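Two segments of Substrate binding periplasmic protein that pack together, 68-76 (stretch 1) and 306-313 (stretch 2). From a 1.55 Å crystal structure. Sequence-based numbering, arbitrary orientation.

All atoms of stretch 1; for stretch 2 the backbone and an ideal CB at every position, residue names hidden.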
# COMPACT_ATOMS: atom_id res chain seq x y z
N MSE A 68 -13.85 -6.66 -16.20
CA MSE A 68 -12.78 -6.05 -16.97
C MSE A 68 -11.85 -7.08 -17.63
O MSE A 68 -11.34 -6.84 -18.73
CB MSE A 68 -11.96 -5.07 -16.09
CG MSE A 68 -12.46 -3.59 -16.17
SE MSE A 68 -11.49 -2.29 -15.12
CE MSE A 68 -11.85 -3.21 -13.63
N ALA A 69 -11.65 -8.22 -16.99
CA ALA A 69 -10.78 -9.25 -17.55
C ALA A 69 -11.35 -9.82 -18.84
O ALA A 69 -10.62 -10.30 -19.70
CB ALA A 69 -10.57 -10.37 -16.54
N ARG A 70 -12.67 -9.76 -18.97
CA ARG A 70 -13.34 -10.29 -20.14
C ARG A 70 -13.54 -9.29 -21.27
O ARG A 70 -13.45 -9.64 -22.45
CB ARG A 70 -14.70 -10.87 -19.74
CG ARG A 70 -14.58 -12.01 -18.74
CD ARG A 70 -15.94 -12.56 -18.37
NE ARG A 70 -15.81 -13.70 -17.46
CZ ARG A 70 -16.82 -14.46 -17.07
NH1 ARG A 70 -18.05 -14.21 -17.50
NH2 ARG A 70 -16.60 -15.48 -16.25
N VAL A 71 -13.80 -8.04 -20.92
CA VAL A 71 -14.05 -7.00 -21.91
C VAL A 71 -12.85 -6.17 -22.34
O VAL A 71 -12.74 -5.80 -23.51
CB VAL A 71 -15.15 -6.03 -21.40
CG1 VAL A 71 -15.38 -4.92 -22.42
CG2 VAL A 71 -16.44 -6.80 -21.15
N ASP A 72 -11.95 -5.87 -21.41
CA ASP A 72 -10.80 -5.03 -21.74
C ASP A 72 -9.52 -5.73 -22.22
O ASP A 72 -8.52 -5.06 -22.47
CB ASP A 72 -10.48 -4.13 -20.55
CG ASP A 72 -11.62 -3.17 -20.23
OD1 ASP A 72 -12.02 -2.42 -21.14
OD2 ASP A 72 -12.11 -3.18 -19.09
N ASN A 73 -9.56 -7.05 -22.35
CA ASN A 73 -8.40 -7.81 -22.81
C ASN A 73 -7.10 -7.37 -22.13
O ASN A 73 -6.10 -7.11 -22.80
CB ASN A 73 -8.23 -7.66 -24.33
CG ASN A 73 -9.49 -8.00 -25.09
OD1 ASN A 73 -9.98 -9.13 -25.04
ND2 ASN A 73 -10.03 -7.03 -25.81
N PRO A 74 -7.09 -7.29 -20.80
CA PRO A 74 -5.87 -6.87 -20.09
C PRO A 74 -4.83 -7.97 -19.96
O PRO A 74 -5.15 -9.16 -19.98
CB PRO A 74 -6.40 -6.44 -18.74
CG PRO A 74 -7.47 -7.46 -18.50
CD PRO A 74 -8.19 -7.51 -19.84
N VAL A 75 -3.57 -7.57 -19.82
CA VAL A 75 -2.49 -8.54 -19.64
C VAL A 75 -2.16 -8.66 -18.16
O VAL A 75 -1.46 -9.57 -17.74
CB VAL A 75 -1.21 -8.12 -20.41
CG1 VAL A 75 -1.50 -8.11 -21.90
CG2 VAL A 75 -0.72 -6.76 -19.93
N ALA A 76 -2.68 -7.73 -17.36
CA ALA A 76 -2.44 -7.75 -15.92
C ALA A 76 -3.35 -6.78 -15.18
O ALA A 76 -3.97 -5.89 -15.78
CB ALA A 76 -0.97 -7.41 -15.64
N UNK A 306 3.16 -7.69 -29.08
CA UNK A 306 1.82 -8.24 -28.92
C UNK A 306 1.82 -9.32 -27.84
O UNK A 306 1.40 -10.45 -28.07
CB UNK A 306 1.31 -8.81 -30.25
N UNK A 307 2.29 -8.97 -26.63
CA UNK A 307 2.36 -9.89 -25.50
C UNK A 307 1.02 -10.40 -25.00
O UNK A 307 0.04 -9.66 -24.95
CB UNK A 307 3.09 -9.21 -24.34
N UNK A 308 0.98 -11.68 -24.64
CA UNK A 308 -0.23 -12.30 -24.12
C UNK A 308 -0.18 -12.28 -22.60
O UNK A 308 0.86 -11.99 -22.00
CB UNK A 308 -0.39 -13.73 -24.64
N UNK A 309 -1.31 -12.60 -21.99
CA UNK A 309 -1.42 -12.64 -20.54
C UNK A 309 -0.41 -13.64 -19.99
O UNK A 309 0.22 -13.41 -18.96
CB UNK A 309 -2.84 -13.01 -20.11
N UNK A 310 -0.26 -14.76 -20.68
CA UNK A 310 0.67 -15.82 -20.29
C UNK A 310 2.12 -15.36 -20.37
O UNK A 310 2.92 -15.64 -19.47
CB UNK A 310 0.47 -17.05 -21.18
N UNK A 311 2.47 -14.65 -21.44
CA UNK A 311 3.84 -14.18 -21.61
C UNK A 311 4.20 -13.14 -20.55
O UNK A 311 5.33 -13.11 -20.06
CB UNK A 311 4.03 -13.59 -23.01
N UNK A 312 3.25 -12.29 -20.20
CA UNK A 312 3.51 -11.27 -19.19
C UNK A 312 3.69 -11.94 -17.83
O UNK A 312 4.57 -11.56 -17.05
CB UNK A 312 2.38 -10.24 -19.14
N UNK A 313 2.87 -12.95 -17.54
CA UNK A 313 2.99 -13.67 -16.27
C UNK A 313 4.38 -14.30 -16.20
O UNK A 313 5.08 -14.20 -15.19
CB UNK A 313 1.90 -14.73 -16.13

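Position 306 has phi/psi of 41/55, a left-handed conformation that glycine, asparagine or aspartate adopts most readily, and its ideal CB has nothing of stretch 1 within 5.5 Å. The visible atoms therefore set no size limit. The deposited residue is K306, with chi1 near -56° (m) and the rest of the chain extended, its side chain no nearer than 8.9 Å to stretch 1.

At 307 the phi/psi of -64/141 is polyproline-like, so proline is allowed, as are many other residues. CA-to-CB points sideways and the ideal CB lies 5.3 Å from V75 CG1, which favours a small or medium apolar group. P307 is deposited. Its ring stays 4.9 Å from stretch 1 at best; the closer approach is made by the backbone, with P307 O 3.8 Å from V75 CG1.

Position 308 directly precedes a helix, has extended phi/psi (-96/169) and points its CB away from stretch 1. The neighbouring segment offers it nothing, but the first turn of the helix has free NH groups, so serine, threonine, aspartate or asparagine would suit. T308 is the N-cap: in the p rotamer, its OG1 accepts from the backbone N of 311 at 3.1 Å.

Position 309 is where the backbones come closest, its CA lying 4.3 Å from that of V75. The CB points sideways, 4.4 Å from V75 O and 4.5 Å from P74 O. Carbonyl oxygens line the way along stretch 1, A69 O among them, and no acid lies close by, so a donor is indicated. Lysine, glutamine or arginine could answer, and only a long side chain would reach A69 O. R309 is deposited, with chi1 and chi2 both t and chi3 m, and its end comes nearer to stretch 1 than its CB direction suggests. R309 CG passes 3.7 Å from V75 O, R309 NE lies 2.9 Å from P74 O, and R309 NH2 makes a weak hydrogen bond to A69 O at 3.5 Å and 145°, with that oxygen at the guanidinium edge. R309 NH2 also lies 3.9 Å from P74 CD, a van der Waals contact between the guanidinium and the proline ring.

Position 310 points away, and almost any helix former would serve. E310 holds a salt bridge along its own helix, to the side chain at 313.

Position 311 is likewise out of reach, suiting polar residues that can fold back on the helix start. Q311 does so: its OE1 accepts from T308 N at 3.0 Å, making the cap reciprocal.

Position 312 points toward stretch 1, with its ideal CB 4.1 Å from V75 O and the V75 side chain alongside. Such close spacing suits a compact apolar residue such as valine, alanine or isoleucine. V312, chi1 t, puts CG2 3.8 Å from V75 CB. V75 O finds no polar partner in the model.

At 313 the CB points sideways with nothing within 5.5 Å, so long polar chains fit. R313 leads away: R313 NH2 lies 2.7 Å from E310 OE2, the salt bridge, and R313 NE adds a weak hydrogen bond to E310 OE1 at 3.3 Å.

Stretch 2 306-313: KPTREQVR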
# COMPACT_ATOMS: atom_id res chain seq x y z
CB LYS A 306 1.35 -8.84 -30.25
CG LYS A 306 1.38 -7.85 -31.41
CD LYS A 306 0.90 -8.50 -32.69
CE LYS A 306 0.92 -7.52 -33.85
NZ LYS A 306 0.41 -8.13 -35.11
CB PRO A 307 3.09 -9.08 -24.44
CG PRO A 307 2.55 -7.71 -24.68
CD PRO A 307 2.63 -7.60 -26.19
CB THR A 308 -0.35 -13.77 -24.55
OG1 THR A 308 0.72 -14.53 -23.96
CG2 THR A 308 -0.28 -13.89 -26.06
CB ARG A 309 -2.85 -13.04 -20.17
CG ARG A 309 -3.33 -12.55 -18.83
CD ARG A 309 -4.84 -12.74 -18.71
NE ARG A 309 -5.56 -12.00 -19.74
CZ ARG A 309 -6.89 -11.92 -19.82
NH1 ARG A 309 -7.64 -12.55 -18.93
NH2 ARG A 309 -7.45 -11.22 -20.79
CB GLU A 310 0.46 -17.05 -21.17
CG GLU A 310 1.53 -18.14 -21.03
CD GLU A 310 1.73 -18.60 -19.60
OE1 GLU A 310 0.73 -18.80 -18.89
OE2 GLU A 310 2.91 -18.77 -19.20
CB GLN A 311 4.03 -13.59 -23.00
CG GLN A 311 3.98 -14.62 -24.11
CD GLN A 311 4.09 -14.00 -25.49
OE1 GLN A 311 3.28 -13.15 -25.86
NE2 GLN A 311 5.09 -14.41 -26.25
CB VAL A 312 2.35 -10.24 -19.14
CG1 VAL A 312 2.52 -9.30 -17.97
CG2 VAL A 312 2.32 -9.45 -20.45
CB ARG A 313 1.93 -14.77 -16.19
CG ARG A 313 1.94 -15.55 -14.89
CD ARG A 313 1.20 -16.88 -15.04
NE ARG A 313 1.91 -17.77 -15.95
CZ ARG A 313 3.10 -18.31 -15.70
NH1 ARG A 313 3.71 -18.06 -14.55
NH2 ARG A 313 3.68 -19.10 -16.59
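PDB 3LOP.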